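Local coordinates for protein amidohydrolase (PDB 4DZH) that probably deaminates adenosine-type substrates such as 5'-methylthioadenosine, as a zinc-dependent enzyme of the amidohydrolase superfamily with a TIM-barrel fold, at residues Asn77-Asn82 and Asn137-Phe142; His81-Leu86 and Asp119-Ala124. All coordinates share one frame; numbering follows the deposited sequence.

Contact 1 (Asn77-Asn82 and Asn137-Phe142). With ZN (zinc ion), chain E.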
ATOM      1  N   ASN A  77      -6.066  15.113   0.400  1.00 11.96           N
ATOM      2  CA  ASN A  77      -5.116  14.705  -0.608  1.00 13.16           C
ATOM      3  C   ASN A  77      -4.553  15.975  -1.218  1.00 13.44           C
ATOM      4  O   ASN A  77      -5.201  16.624  -2.028  1.00 13.06           O
ATOM      5  CB  ASN A  77      -5.838  13.844  -1.679  1.00 13.45           C
ATOM      6  CG  ASN A  77      -4.876  13.248  -2.718  1.00 15.25           C
ATOM      7  OD1 ASN A  77      -3.763  13.787  -2.990  1.00 13.16           O
ATOM      8  ND2 ASN A  77      -5.306  12.155  -3.369  1.00 15.13           N
ATOM      9  N   ALA A  78      -3.343  16.326  -0.806  1.00 13.92           N
ATOM     10  CA  ALA A  78      -2.830  17.671  -1.061  1.00 16.06           C
ATOM     11  C   ALA A  78      -2.121  17.828  -2.401  1.00 14.74           C
ATOM     12  O   ALA A  78      -1.450  18.871  -2.623  1.00 15.39           O
ATOM     13  CB  ALA A  78      -1.893  18.082   0.126  1.00 17.35           C
ATOM     14  N   HIS A  79      -2.245  16.852  -3.316  1.00 11.96           N
ATOM     15  CA  HIS A  79      -1.753  17.027  -4.685  1.00 12.80           C
ATOM     16  C   HIS A  79      -2.397  16.066  -5.666  1.00 13.57           C
ATOM     17  O   HIS A  79      -2.066  14.890  -5.689  1.00 14.47           O
ATOM     18  CB  HIS A  79      -0.235  16.830  -4.775  1.00 15.44           C
ATOM     19  CG  HIS A  79       0.313  17.150  -6.138  1.00 13.18           C
ATOM     20  ND1 HIS A  79       0.229  18.411  -6.688  1.00 14.77           N
ATOM     21  CD2 HIS A  79       0.874  16.366  -7.093  1.00 13.06           C
ATOM     22  CE1 HIS A  79       0.782  18.406  -7.891  1.00 12.30           C
ATOM     23  NE2 HIS A  79       1.186  17.177  -8.168  1.00 16.19           N
ATOM     24  N   THR A  80      -3.329  16.579  -6.475  1.00 15.57           N
ATOM     25  CA  THR A  80      -3.998  15.719  -7.461  1.00 14.88           C
ATOM     26  C   THR A  80      -3.973  16.276  -8.881  1.00 14.06           C
ATOM     27  O   THR A  80      -3.892  17.486  -9.113  1.00 15.45           O
ATOM     28  CB  THR A  80      -5.484  15.453  -7.086  1.00 15.56           C
ATOM     29  OG1 THR A  80      -6.167  16.717  -6.928  1.00 17.01           O
ATOM     30  CG2 THR A  80      -5.543  14.678  -5.753  1.00 13.33           C
ATOM     31  N   HIS A  81      -4.080  15.368  -9.853  1.00 12.73           N
ATOM     32  CA  HIS A  81      -4.382  15.696 -11.247  1.00 15.61           C
ATOM     33  C   HIS A  81      -5.537  14.763 -11.587  1.00 14.09           C
ATOM     34  O   HIS A  81      -5.356  13.764 -12.282  1.00 13.78           O
ATOM     35  CB  HIS A  81      -3.185  15.420 -12.180  1.00 14.14           C
ATOM     36  CG  HIS A  81      -1.902  16.080 -11.762  1.00 16.23           C
ATOM     37  ND1 HIS A  81      -1.748  17.454 -11.744  1.00 16.99           N
ATOM     38  CD2 HIS A  81      -0.718  15.557 -11.367  1.00 16.30           C
ATOM     39  CE1 HIS A  81      -0.521  17.752 -11.347  1.00 17.57           C
ATOM     40  NE2 HIS A  81       0.113  16.619 -11.083  1.00 10.91           N
ATOM     41  N   ASN A  82      -6.708  15.077 -11.053  1.00 14.33           N
ATOM     42  CA  ASN A  82      -7.740  14.039 -10.978  1.00 13.36           C
ATOM     43  C   ASN A  82      -8.359  13.506 -12.307  1.00 14.58           C
ATOM     44  O   ASN A  82      -8.733  12.329 -12.365  1.00 16.62           O
ATOM     45  CB  ASN A  82      -8.796  14.397  -9.893  1.00 12.40           C
ATOM     46  CG  ASN A  82      -8.432  13.820  -8.517  1.00 12.27           C
ATOM     47  OD1 ASN A  82      -7.570  12.908  -8.382  1.00 16.26           O
ATOM     48  ND2 ASN A  82      -9.119  14.310  -7.481  1.00 13.10           N
ATOM     49  N   ASN A 137      -6.272  19.160  -3.343  1.00 14.29           N
ATOM     50  CA  ASN A 137      -5.549  20.316  -3.876  1.00 13.42           C
ATOM     51  C   ASN A 137      -5.337  19.967  -5.337  1.00 15.32           C
ATOM     52  O   ASN A 137      -4.343  19.289  -5.694  1.00 16.44           O
ATOM     53  CB  ASN A 137      -4.206  20.431  -3.185  1.00 14.40           C
ATOM     54  CG  ASN A 137      -3.461  21.691  -3.558  1.00 16.62           C
ATOM     55  OD1 ASN A 137      -4.041  22.680  -4.026  1.00 18.09           O
ATOM     56  ND2 ASN A 137      -2.182  21.693  -3.270  1.00 15.84           N
ATOM     57  N   GLU A 138      -6.274  20.437  -6.177  1.00 15.34           N
ATOM     58  CA  GLU A 138      -6.358  20.037  -7.580  1.00 13.71           C
ATOM     59  C   GLU A 138      -5.459  20.886  -8.482  1.00 14.07           C
ATOM     60  O   GLU A 138      -5.312  22.095  -8.302  1.00 17.23           O
ATOM     61  CB  GLU A 138      -7.815  20.229  -8.053  1.00 16.49           C
ATOM     62  CG  GLU A 138      -8.084  19.631  -9.435  1.00 16.53           C
ATOM     63  CD  GLU A 138      -7.785  18.124  -9.524  1.00 16.49           C
ATOM     64  OE1 GLU A 138      -8.171  17.295  -8.627  1.00 17.15           O
ATOM     65  OE2 GLU A 138      -7.209  17.756 -10.549  1.00 18.16           O
ATOM     66  N   ASN A 139      -4.866  20.225  -9.492  1.00 13.29           N
ATOM     67  CA  ASN A 139      -3.945  20.941 -10.368  1.00 16.54           C
ATOM     68  C   ASN A 139      -4.162  20.428 -11.796  1.00 15.20           C
ATOM     69  O   ASN A 139      -3.555  19.437 -12.198  1.00 16.03           O
ATOM     70  CB  ASN A 139      -2.526  20.630  -9.843  1.00 15.36           C
ATOM     71  CG  ASN A 139      -1.434  21.393 -10.547  1.00 22.13           C
ATOM     72  OD1 ASN A 139      -1.584  21.827 -11.665  1.00 22.72           O
ATOM     73  ND2 ASN A 139      -0.270  21.507  -9.881  1.00 24.64           N
ATOM     74  N   TYR A 140      -5.082  21.047 -12.544  1.00 14.84           N
ATOM     75  CA  TYR A 140      -5.358  20.572 -13.903  1.00 18.32           C
ATOM     76  C   TYR A 140      -5.971  21.666 -14.795  1.00 19.64           C
ATOM     77  O   TYR A 140      -6.462  22.716 -14.302  1.00 16.96           O
ATOM     78  CB  TYR A 140      -6.253  19.331 -13.943  1.00 16.18           C
ATOM     79  CG  TYR A 140      -5.909  18.382 -15.109  1.00 20.18           C
ATOM     80  CD1 TYR A 140      -4.710  17.643 -15.111  1.00 21.94           C
ATOM     81  CD2 TYR A 140      -6.764  18.257 -16.218  1.00 21.64           C
ATOM     82  CE1 TYR A 140      -4.407  16.808 -16.144  1.00 23.22           C
ATOM     83  CE2 TYR A 140      -6.449  17.429 -17.267  1.00 23.00           C
ATOM     84  CZ  TYR A 140      -5.278  16.699 -17.226  1.00 26.48           C
ATOM     85  OH  TYR A 140      -4.956  15.845 -18.269  1.00 30.30           O
ATOM     86  N   PHE A 141      -5.899  21.409 -16.113  1.00 16.92           N
ATOM     87  CA  PHE A 141      -6.532  22.251 -17.117  1.00 15.81           C
ATOM     88  C   PHE A 141      -8.026  22.210 -16.897  1.00 20.62           C
ATOM     89  O   PHE A 141      -8.550  21.279 -16.316  1.00 18.13           O
ATOM     90  CB  PHE A 141      -6.165  21.735 -18.514  1.00 19.20           C
ATOM     91  CG  PHE A 141      -4.672  21.702 -18.770  1.00 20.78           C
ATOM     92  CD1 PHE A 141      -3.990  22.862 -19.107  1.00 21.56           C
ATOM     93  CD2 PHE A 141      -3.975  20.513 -18.682  1.00 23.46           C
ATOM     94  CE1 PHE A 141      -2.623  22.856 -19.339  1.00 25.19           C
ATOM     95  CE2 PHE A 141      -2.605  20.483 -18.916  1.00 26.05           C
ATOM     96  CZ  PHE A 141      -1.938  21.667 -19.245  1.00 25.23           C
ATOM     97  N   PHE A 142      -8.717  23.237 -17.399  1.00 20.05           N
ATOM     98  CA  PHE A 142     -10.179  23.288 -17.238  1.00 19.89           C
ATOM     99  C   PHE A 142     -10.597  23.290 -15.771  1.00 17.80           C
ATOM    100  O   PHE A 142     -11.566  22.630 -15.391  1.00 17.55           O
ATOM    101  CB  PHE A 142     -10.909  22.226 -18.084  1.00 21.85           C
ATOM    102  CG  PHE A 142     -10.713  22.419 -19.565  1.00 22.32           C
ATOM    103  CD1 PHE A 142      -9.579  21.901 -20.207  1.00 21.67           C
ATOM    104  CD2 PHE A 142     -11.611  23.175 -20.297  1.00 25.53           C
ATOM    105  CE1 PHE A 142      -9.378  22.115 -21.552  1.00 24.72           C
ATOM    106  CE2 PHE A 142     -11.415  23.391 -21.645  1.00 28.95           C
ATOM    107  CZ  PHE A 142     -10.302  22.859 -22.277  1.00 29.61           C
TER
HETATM  108 ZN    ZN E 504       1.798  16.562 -10.048  1.00 17.64          ZN
HETATM  109  O   HOH W   1       3.581  15.664 -10.379  1.00 18.19           O

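Contact 2 (His81-Leu86 and Asp119-Ala124). With ZN (zinc ion), chain E.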
ATOM      1  N   HIS A  81      -4.080  15.368  -9.853  1.00 12.73           N
ATOM      2  CA  HIS A  81      -4.382  15.696 -11.247  1.00 15.61           C
ATOM      3  C   HIS A  81      -5.537  14.763 -11.587  1.00 14.09           C
ATOM      4  O   HIS A  81      -5.356  13.764 -12.282  1.00 13.78           O
ATOM      5  CB  HIS A  81      -3.185  15.420 -12.180  1.00 14.14           C
ATOM      6  CG  HIS A  81      -1.902  16.080 -11.762  1.00 16.23           C
ATOM      7  ND1 HIS A  81      -1.748  17.454 -11.744  1.00 16.99           N
ATOM      8  CD2 HIS A  81      -0.718  15.557 -11.367  1.00 16.30           C
ATOM      9  CE1 HIS A  81      -0.521  17.752 -11.347  1.00 17.57           C
ATOM     10  NE2 HIS A  81       0.113  16.619 -11.083  1.00 10.91           N
ATOM     11  N   ASN A  82      -6.708  15.077 -11.053  1.00 14.33           N
ATOM     12  CA  ASN A  82      -7.740  14.039 -10.978  1.00 13.36           C
ATOM     13  C   ASN A  82      -8.359  13.506 -12.307  1.00 14.58           C
ATOM     14  O   ASN A  82      -8.733  12.329 -12.365  1.00 16.62           O
ATOM     15  CB  ASN A  82      -8.796  14.397  -9.893  1.00 12.40           C
ATOM     16  CG  ASN A  82      -8.432  13.820  -8.517  1.00 12.27           C
ATOM     17  OD1 ASN A  82      -7.570  12.908  -8.382  1.00 16.26           O
ATOM     18  ND2 ASN A  82      -9.119  14.310  -7.481  1.00 13.10           N
ATOM     19  N   PRO A  83      -8.412  14.329 -13.363  1.00 16.95           N
ATOM     20  CA  PRO A  83      -8.885  13.765 -14.638  1.00 17.80           C
ATOM     21  C   PRO A  83      -8.012  12.600 -15.114  1.00 19.27           C
ATOM     22  O   PRO A  83      -8.451  11.806 -15.930  1.00 18.87           O
ATOM     23  CB  PRO A  83      -8.782  14.952 -15.607  1.00 15.55           C
ATOM     24  CG  PRO A  83      -9.035  16.141 -14.722  1.00 17.13           C
ATOM     25  CD  PRO A  83      -8.276  15.793 -13.427  1.00 15.81           C
ATOM     26  N   MET A  84      -6.774  12.503 -14.623  0.58 17.23           N
ATOM     27  CA  MET A  84      -5.924  11.388 -15.010  0.58 16.79           C
ATOM     28  C   MET A  84      -6.379  10.027 -14.433  0.58 16.85           C
ATOM     29  O   MET A  84      -5.767   9.011 -14.741  0.58 17.68           O
ATOM     30  CB  MET A  84      -4.441  11.697 -14.712  0.58 16.24           C
ATOM     31  CG  MET A  84      -4.019  13.048 -15.261  0.58 17.76           C
ATOM     32  SD  MET A  84      -2.269  13.450 -15.088  0.58 18.99           S
ATOM     33  CE  MET A  84      -1.536  12.424 -16.350  0.58 27.83           C
ATOM     34  N   THR A  85      -7.464   9.972 -13.643  1.00 15.25           N
ATOM     35  CA  THR A  85      -8.048   8.679 -13.315  1.00 18.77           C
ATOM     36  C   THR A  85      -8.405   7.964 -14.618  1.00 18.02           C
ATOM     37  O   THR A  85      -8.286   6.755 -14.715  1.00 16.82           O
ATOM     38  CB  THR A  85      -9.357   8.765 -12.552  1.00 19.80           C
ATOM     39  OG1 THR A  85     -10.231   9.650 -13.263  1.00 18.36           O
ATOM     40  CG2 THR A  85      -9.147   9.254 -11.178  1.00 20.27           C
ATOM     41  N   LEU A  86      -8.819   8.722 -15.637  1.00 20.87           N
ATOM     42  CA  LEU A  86      -9.098   8.115 -16.952  1.00 22.28           C
ATOM     43  C   LEU A  86      -7.852   7.563 -17.667  1.00 19.21           C
ATOM     44  O   LEU A  86      -7.971   6.815 -18.628  1.00 18.74           O
ATOM     45  CB  LEU A  86      -9.879   9.120 -17.851  1.00 19.61           C
ATOM     46  CG  LEU A  86     -11.274   9.440 -17.294  1.00 18.14           C
ATOM     47  CD1 LEU A  86     -11.890  10.514 -18.166  1.00 18.60           C
ATOM     48  CD2 LEU A  86     -12.179   8.209 -17.222  1.00 18.85           C
ATOM     49  N   ASP A 119     -15.522  14.153 -16.550  1.00 19.06           N
ATOM     50  CA  ASP A 119     -15.738  12.737 -16.300  1.00 20.80           C
ATOM     51  C   ASP A 119     -14.612  12.200 -15.377  1.00 13.13           C
ATOM     52  O   ASP A 119     -14.900  11.425 -14.439  1.00 16.24           O
ATOM     53  CB  ASP A 119     -15.745  11.951 -17.608  1.00 24.02           C
ATOM     54  CG  ASP A 119     -17.014  12.204 -18.451  1.00 28.64           C
ATOM     55  OD1 ASP A 119     -17.963  12.836 -17.940  1.00 26.83           O
ATOM     56  OD2 ASP A 119     -17.019  11.756 -19.623  1.00 28.66           O
ATOM     57  N   GLY A 120     -13.371  12.598 -15.657  1.00 15.93           N
ATOM     58  CA  GLY A 120     -12.239  12.122 -14.875  1.00 17.48           C
ATOM     59  C   GLY A 120     -12.299  12.624 -13.428  1.00 13.93           C
ATOM     60  O   GLY A 120     -12.026  11.883 -12.477  1.00 14.45           O
ATOM     61  N   THR A 121     -12.699  13.867 -13.256  1.00 15.20           N
ATOM     62  CA  THR A 121     -12.856  14.428 -11.919  1.00 15.45           C
ATOM     63  C   THR A 121     -13.953  13.719 -11.149  1.00 13.83           C
ATOM     64  O   THR A 121     -13.820  13.415  -9.941  1.00 13.47           O
ATOM     65  CB  THR A 121     -13.158  15.934 -12.015  1.00 16.13           C
ATOM     66  OG1 THR A 121     -12.059  16.579 -12.689  1.00 16.57           O
ATOM     67  CG2 THR A 121     -13.284  16.520 -10.639  1.00 15.53           C
ATOM     68  N   THR A 122     -15.068  13.439 -11.846  1.00 16.10           N
ATOM     69  CA  THR A 122     -16.177  12.765 -11.223  1.00 17.66           C
ATOM     70  C   THR A 122     -15.808  11.339 -10.796  1.00 15.73           C
ATOM     71  O   THR A 122     -16.134  10.907  -9.676  1.00 14.76           O
ATOM     72  CB  THR A 122     -17.383  12.743 -12.182  1.00 15.57           C
ATOM     73  OG1 THR A 122     -17.732  14.077 -12.511  1.00 18.51           O
ATOM     74  CG2 THR A 122     -18.547  12.040 -11.540  1.00 15.86           C
ATOM     75  N   LEU A 123     -15.121  10.605 -11.684  1.00 13.91           N
ATOM     76  CA  LEU A 123     -14.563   9.315 -11.331  1.00 15.51           C
ATOM     77  C   LEU A 123     -13.666   9.404 -10.058  1.00 11.95           C
ATOM     78  O   LEU A 123     -13.820   8.612  -9.123  1.00 13.77           O
ATOM     79  CB  LEU A 123     -13.766   8.769 -12.521  1.00 15.75           C
ATOM     80  CG  LEU A 123     -13.156   7.378 -12.310  1.00 17.82           C
ATOM     81  CD1 LEU A 123     -14.223   6.372 -11.847  1.00 18.21           C
ATOM     82  CD2 LEU A 123     -12.505   6.966 -13.583  1.00 15.15           C
ATOM     83  N   ALA A 124     -12.802  10.418 -10.022  1.00 14.20           N
ATOM     84  CA  ALA A 124     -11.936  10.607  -8.866  1.00 14.72           C
ATOM     85  C   ALA A 124     -12.713  10.872  -7.574  1.00 10.99           C
ATOM     86  O   ALA A 124     -12.374  10.327  -6.501  1.00 13.66           O
ATOM     87  CB  ALA A 124     -10.942  11.737  -9.124  1.00 11.00           C
TER
HETATM   88 ZN    ZN E 504       1.798  16.562 -10.048  1.00 17.64          ZN
HETATM   89  O   HOH W   1       3.581  15.664 -10.379  1.00 18.19           O

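Contact 1 (Asn77-Asn82 and Asn137-Phe142)
The zinc site of the TIM barrel lies at the C-terminal end of strand 69-80, where the HxH motif, H79 and H81, is held against the neighbouring parallel strand 133-139 and the turn after it. The short strand segments run 5° from parallel. Their backbones pair through N137 N to N77 O, T80 N to N137 O and N139 N to T80 O. H79 NE2 and H81 NE2 bind the zinc at 2.1 and 2.0 Å, with water 1; H228 and D316 complete the site, and H79 ND1 is hydrogen-bonded to H226. With CG of N137 anti to its backbone N (chi1 -173°), ND2 reaches A78 O at 3.0 Å, arriving from above the carbonyl plane. The carboxylate of E138 ties the strand end to the turn: OE2 takes N82 N on its syn lone pair at 2.8 Å, while OE1 accepts T80 OG1 at 2.7 Å from well above the carboxylate plane and also meets the hydroxyl of Y150. The rotation of the H81 ring is fixed at both nitrogens: NE2 is held by the metal, and ND1-H points in the ring plane to N139 O, 2.7 Å away and nearly straight at 170°.

Contact 2 (His81-Leu86 and Asp119-Ala124)
A chi1 of 51° sets T85 OG1 between its backbone N and carbonyl carbon, where the hydroxyl lies 3.0 Å from G120 O on helix 114-130 and 3.2 Å from N82 O of its own turn. The same rotation lays CG2 of T85 against CB of A124 at 3.7 Å. CB of A124 also packs against the amide of N82, 3.3 Å from its CG, while the ND2 end of the amide goes to Y150. Around G120 the 3-10 turn 82-86 comes close to the helix backbone, CA of P83 lying 3.7 Å from CA of G120. The P83 ring runs alongside T121, CG 3.7 Å from OG1, a hydroxyl bonded to V117 O within the helix. L86 places CD1 by G120 N, and its CD2 meets CD2 of L123 at 3.9 Å. L86 O bonds H395 of the second subunit, so this packing reaches the dimer interface. The two carbonyl oxygens N82 O and G120 O are 3.3 Å apart, both acceptors; the T85 hydroxyl probably eases their repulsion.

Strand 69-80 runs into 77-82 and then straight into the 3-10 turn 82-86, so both contacts start from one stretch and share H81 and N82. The chain next passes through helix 96-111 and returns in helix 114-130, where contact 2 closes the shorter loop at 119-124. It continues into strand 133-139, and contact 1 closes the longer loop at 137-142, enclosing the shorter one. Together they tie the helices between strands 69-80 and 133-139 to these two adjacent barrel strands, joining zinc site to outer helix. The contacts also touch directly: Y140 CD2 packs on P83 CG at 3.4 Å, and E138 OE2 lies 3.6 Å from P83 CD.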